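PDB 6WB4: acarbose Kinase Mak1, which phosphorylates the antidiabetic drug acarbose with ATP, probably accounting for microbiome-encoded resistance to it. Local coordinates for residues B[32-38]-B[56-62]. Sequence-based numbering, arbitrary orientation.
With AC1 (4,6-dideoxy-4-{[(1S,4R,5S,6S)-4,5,6-trihydroxy-3-(hydroxymethyl)cyclohex-2-en-1-yl]amino}-alpha-D-glucopyranose), chain D.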
ATOM      1  N   VAL B  32       5.880   9.775  12.662  1.00 71.19           N
ATOM      2  CA  VAL B  32       5.424   8.402  12.524  1.00 63.86           C
ATOM      3  C   VAL B  32       4.372   8.271  11.430  1.00 63.36           C
ATOM      4  O   VAL B  32       3.529   9.157  11.221  1.00 62.40           O
ATOM      5  CB  VAL B  32       4.878   7.836  13.862  1.00 49.38           C
ATOM      6  CG1 VAL B  32       3.493   8.368  14.166  1.00 58.64           C
ATOM      7  CG2 VAL B  32       4.852   6.317  13.819  1.00 57.68           C
ATOM      8  N   GLY B  33       4.460   7.158  10.715  1.00 63.22           N
ATOM      9  CA  GLY B  33       3.517   6.834   9.671  1.00 62.62           C
ATOM     10  C   GLY B  33       3.494   5.329   9.453  1.00 60.75           C
ATOM     11  O   GLY B  33       4.209   4.581  10.115  1.00 58.99           O
ATOM     12  N   VAL B  34       2.697   4.895   8.489  1.00 57.57           N
ATOM     13  CA  VAL B  34       2.535   3.480   8.208  1.00 55.56           C
ATOM     14  C   VAL B  34       2.927   3.183   6.752  1.00 52.68           C
ATOM     15  O   VAL B  34       2.451   3.819   5.816  1.00 55.34           O
ATOM     16  CB  VAL B  34       1.086   3.046   8.491  1.00 49.36           C
ATOM     17  CG1 VAL B  34       0.714   1.854   7.671  1.00 39.47           C
ATOM     18  CG2 VAL B  34       0.883   2.790   9.984  1.00 46.89           C
ATOM     19  N   ASP B  35       3.826   2.229   6.571  1.00 48.90           N
ATOM     20  CA  ASP B  35       4.314   1.906   5.247  1.00 52.14           C
ATOM     21  C   ASP B  35       3.627   0.669   4.680  1.00 55.29           C
ATOM     22  O   ASP B  35       3.437  -0.326   5.386  1.00 49.28           O
ATOM     23  CB  ASP B  35       5.828   1.701   5.272  1.00 48.57           C
ATOM     24  CG  ASP B  35       6.592   3.001   5.389  1.00 66.64           C
ATOM     25  OD1 ASP B  35       5.995   4.076   5.149  1.00 77.48           O
ATOM     26  OD2 ASP B  35       7.804   2.949   5.692  1.00 73.17           O
ATOM     27  N   HIS B  36       3.214   0.766   3.419  1.00 55.05           N
ATOM     28  CA  HIS B  36       2.777  -0.394   2.647  1.00 64.25           C
ATOM     29  C   HIS B  36       3.919  -0.711   1.681  1.00 63.82           C
ATOM     30  O   HIS B  36       4.220   0.085   0.790  1.00 57.55           O
ATOM     31  CB  HIS B  36       1.467  -0.121   1.893  1.00 62.77           C
ATOM     32  CG  HIS B  36       0.321   0.278   2.773  1.00 68.44           C
ATOM     33  ND1 HIS B  36      -0.495  -0.643   3.398  1.00 68.61           N
ATOM     34  CD2 HIS B  36      -0.156   1.498   3.118  1.00 68.89           C
ATOM     35  CE1 HIS B  36      -1.418  -0.006   4.098  1.00 71.17           C
ATOM     36  NE2 HIS B  36      -1.234   1.294   3.946  1.00 68.66           N
ATOM     37  N   ILE B  37       4.594  -1.837   1.889  1.00 60.40           N
ATOM     38  CA  ILE B  37       5.818  -2.111   1.140  1.00 61.30           C
ATOM     39  C   ILE B  37       5.570  -3.077  -0.017  1.00 68.09           C
ATOM     40  O   ILE B  37       5.147  -4.215   0.189  1.00 56.21           O
ATOM     41  CB  ILE B  37       6.925  -2.677   2.063  1.00 61.75           C
ATOM     42  CG1 ILE B  37       7.190  -1.718   3.230  1.00 67.38           C
ATOM     43  CG2 ILE B  37       8.206  -2.902   1.272  1.00 57.63           C
ATOM     44  CD1 ILE B  37       7.919  -2.353   4.390  1.00 70.19           C
ATOM     45  N   VAL B  38       5.859  -2.628  -1.235  1.00 65.22           N
ATOM     46  CA  VAL B  38       5.614  -3.458  -2.406  1.00 69.10           C
ATOM     47  C   VAL B  38       6.915  -3.838  -3.106  1.00 69.73           C
ATOM     48  O   VAL B  38       7.664  -2.973  -3.557  1.00 63.76           O
ATOM     49  CB  VAL B  38       4.688  -2.747  -3.414  1.00 69.49           C
ATOM     50  CG1 VAL B  38       4.109  -3.757  -4.382  1.00 75.51           C
ATOM     51  CG2 VAL B  38       3.563  -2.029  -2.690  1.00 62.61           C
ATOM     52  N   ILE B  56       2.240  -8.034   0.003  1.00 83.09           N
ATOM     53  CA  ILE B  56       2.459  -6.660   0.419  1.00 75.40           C
ATOM     54  C   ILE B  56       2.302  -6.500   1.925  1.00 76.07           C
ATOM     55  O   ILE B  56       1.203  -6.629   2.465  1.00 78.16           O
ATOM     56  CB  ILE B  56       1.480  -5.718  -0.277  1.00 66.67           C
ATOM     57  CG1 ILE B  56       1.571  -5.891  -1.794  1.00 74.73           C
ATOM     58  CG2 ILE B  56       1.756  -4.292   0.133  1.00 65.52           C
ATOM     59  CD1 ILE B  56       0.494  -5.169  -2.565  1.00 66.49           C
ATOM     60  N   VAL B  57       3.409  -6.219   2.601  1.00 69.51           N
ATOM     61  CA  VAL B  57       3.385  -6.109   4.053  1.00 71.50           C
ATOM     62  C   VAL B  57       3.173  -4.666   4.530  1.00 67.30           C
ATOM     63  O   VAL B  57       3.739  -3.715   3.983  1.00 67.24           O
ATOM     64  CB  VAL B  57       4.674  -6.697   4.657  1.00 74.96           C
ATOM     65  CG1 VAL B  57       4.564  -8.215   4.725  1.00 75.66           C
ATOM     66  CG2 VAL B  57       5.879  -6.304   3.829  1.00 75.25           C
ATOM     67  N   THR B  58       2.310  -4.515   5.526  1.00 65.61           N
ATOM     68  CA  THR B  58       2.071  -3.227   6.160  1.00 67.01           C
ATOM     69  C   THR B  58       2.845  -3.094   7.467  1.00 63.40           C
ATOM     70  O   THR B  58       2.641  -3.881   8.382  1.00 59.51           O
ATOM     71  CB  THR B  58       0.578  -3.017   6.463  1.00 70.70           C
ATOM     72  OG1 THR B  58      -0.180  -3.097   5.249  1.00 75.51           O
ATOM     73  CG2 THR B  58       0.357  -1.664   7.100  1.00 70.18           C
ATOM     74  N   VAL B  59       3.728  -2.098   7.553  1.00 66.69           N
ATOM     75  CA  VAL B  59       4.470  -1.815   8.788  1.00 59.22           C
ATOM     76  C   VAL B  59       4.538  -0.323   9.130  1.00 62.79           C
ATOM     77  O   VAL B  59       4.219   0.537   8.306  1.00 64.20           O
ATOM     78  CB  VAL B  59       5.921  -2.354   8.738  1.00 55.40           C
ATOM     79  CG1 VAL B  59       5.952  -3.819   8.337  1.00 63.59           C
ATOM     80  CG2 VAL B  59       6.784  -1.507   7.829  1.00 50.87           C
ATOM     81  N   VAL B  60       4.985  -0.030  10.347  1.00 59.52           N
ATOM     82  CA  VAL B  60       5.252   1.337  10.765  1.00 62.48           C
ATOM     83  C   VAL B  60       6.499   1.802  10.044  1.00 48.35           C
ATOM     84  O   VAL B  60       7.455   1.047   9.919  1.00 59.69           O
ATOM     85  CB  VAL B  60       5.450   1.439  12.313  1.00 49.26           C
ATOM     86  CG1 VAL B  60       5.595   2.885  12.772  1.00 44.64           C
ATOM     87  CG2 VAL B  60       4.329   0.739  13.038  1.00 45.43           C
ATOM     88  N   GLY B  61       6.478   3.016   9.505  1.00 45.96           N
ATOM     89  CA  GLY B  61       7.630   3.500   8.768  1.00 55.34           C
ATOM     90  C   GLY B  61       8.831   3.691   9.681  1.00 66.30           C
ATOM     91  O   GLY B  61       8.818   3.257  10.831  1.00 70.03           O
ATOM     92  N   HIS B  62       9.844   4.412   9.221  1.00 63.52           N
ATOM     93  CA  HIS B  62      11.048   4.543  10.029  1.00 64.99           C
ATOM     94  C   HIS B  62      11.370   5.973  10.458  1.00 63.51           C
ATOM     95  O   HIS B  62      12.308   6.194  11.224  1.00 57.98           O
ATOM     96  CB  HIS B  62      12.242   3.952   9.269  1.00 60.04           C
ATOM     97  CG  HIS B  62      12.639   4.739   8.056  1.00 67.80           C
ATOM     98  ND1 HIS B  62      13.234   5.979   8.135  1.00 66.29           N
ATOM     99  CD2 HIS B  62      12.527   4.461   6.737  1.00 77.77           C
ATOM    100  CE1 HIS B  62      13.462   6.437   6.916  1.00 69.59           C
ATOM    101  NE2 HIS B  62      13.043   5.533   6.050  1.00 77.39           N
TER
HETATM  102  C1  AC1 D   3      11.831  15.585   4.208  0.91124.36           C
HETATM  103  O2  AC1 D   3      12.755  15.607   1.966  0.91138.11           O
HETATM  104  C2  AC1 D   3      12.661  14.841   3.175  0.91132.98           C
HETATM  105  C4A AC1 D   3      12.053   7.749   3.113  0.91108.72           C
HETATM  106  C3  AC1 D   3      12.094  13.458   2.874  0.91130.94           C
HETATM  107  O3  AC1 D   3      13.094  12.723   2.153  0.91128.26           O
HETATM  108  C4  AC1 D   3      11.702  12.684   4.136  0.91123.18           C
HETATM  109  N4A AC1 D   3      10.738  11.650   3.787  0.91126.93           N
HETATM  110  C5  AC1 D   3      11.109  13.553   5.251  0.91109.19           C
HETATM  111  O5  AC1 D   3      11.791  14.797   5.396  0.91116.90           O
HETATM  112  C6  AC1 D   3      11.195  12.846   6.597  0.91 89.56           C
HETATM  113  C1B AC1 D   3      11.181  10.448   3.099  0.91124.07           C
HETATM  114  C2B AC1 D   3      10.146   9.319   3.223  0.91122.40           C
HETATM  115  O2B AC1 D   3       9.029   9.747   4.014  0.91126.25           O
HETATM  116  C3B AC1 D   3      10.729   8.032   3.803  0.91117.53           C
HETATM  117  O3B AC1 D   3       9.812   6.939   3.638  0.91124.10           O
HETATM  118  O4  AC1 D   3      12.548   6.442   3.421  0.91111.77           O
HETATM  119  C5B AC1 D   3      12.959   8.797   3.658  0.91106.48           C
HETATM  120  C7B AC1 D   3      12.562  10.064   3.590  0.91114.54           C
HETATM  121  C6B AC1 D   3      14.273   8.462   4.315  0.91111.31           C
HETATM  122  O6B AC1 D   3      14.367   9.200   5.543  0.91112.72           O
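Strands 34-38 and 57-60 run antiparallel, their N-to-C directions at 153° to each other, and the backbone ladder carries on past them, where Gly-61 N gives a nearly straight hydrogen bond of 2.8 Å to Gly-33 O. Between these ends, Val-59 N donates a hydrogen bond to Asp-35 O, and Ile-37 N reaches Val-57 O at 2.9 Å. On the face bearing Val-34, His-36 and Thr-58, the histidine and threonine lie alongside each other, pointing the same way; His-36 ND1 makes a weak, bent bond of 3.1 Å to Thr-58 OG1. Thr-58 CG2, anti to its own backbone nitrogen, lies instead against Val-34 CG1 at 3.6 Å. The His-36 ring also meets His-36 of the second subunit, which brings this face to the dimer interface. On the other face Ile-37 CD1 crosses to Val-59 CG2 at 3.7 Å, while the OD2 side of the Asp-35 carboxylate is turned to Gly-61 CA, near a bound calcium ion. His-62, just beyond, joins its NE2 to O4 of the acarbose fragment at 2.8 Å, and Arg-126 and Asp-183 bind the same ligand. The pair belongs to the small four-stranded sheet that, as in ribokinase-like (pfkB) sugar kinases, forms a lid beside the larger alpha/beta domain; here its edge strand leads straight into the sugar pocket.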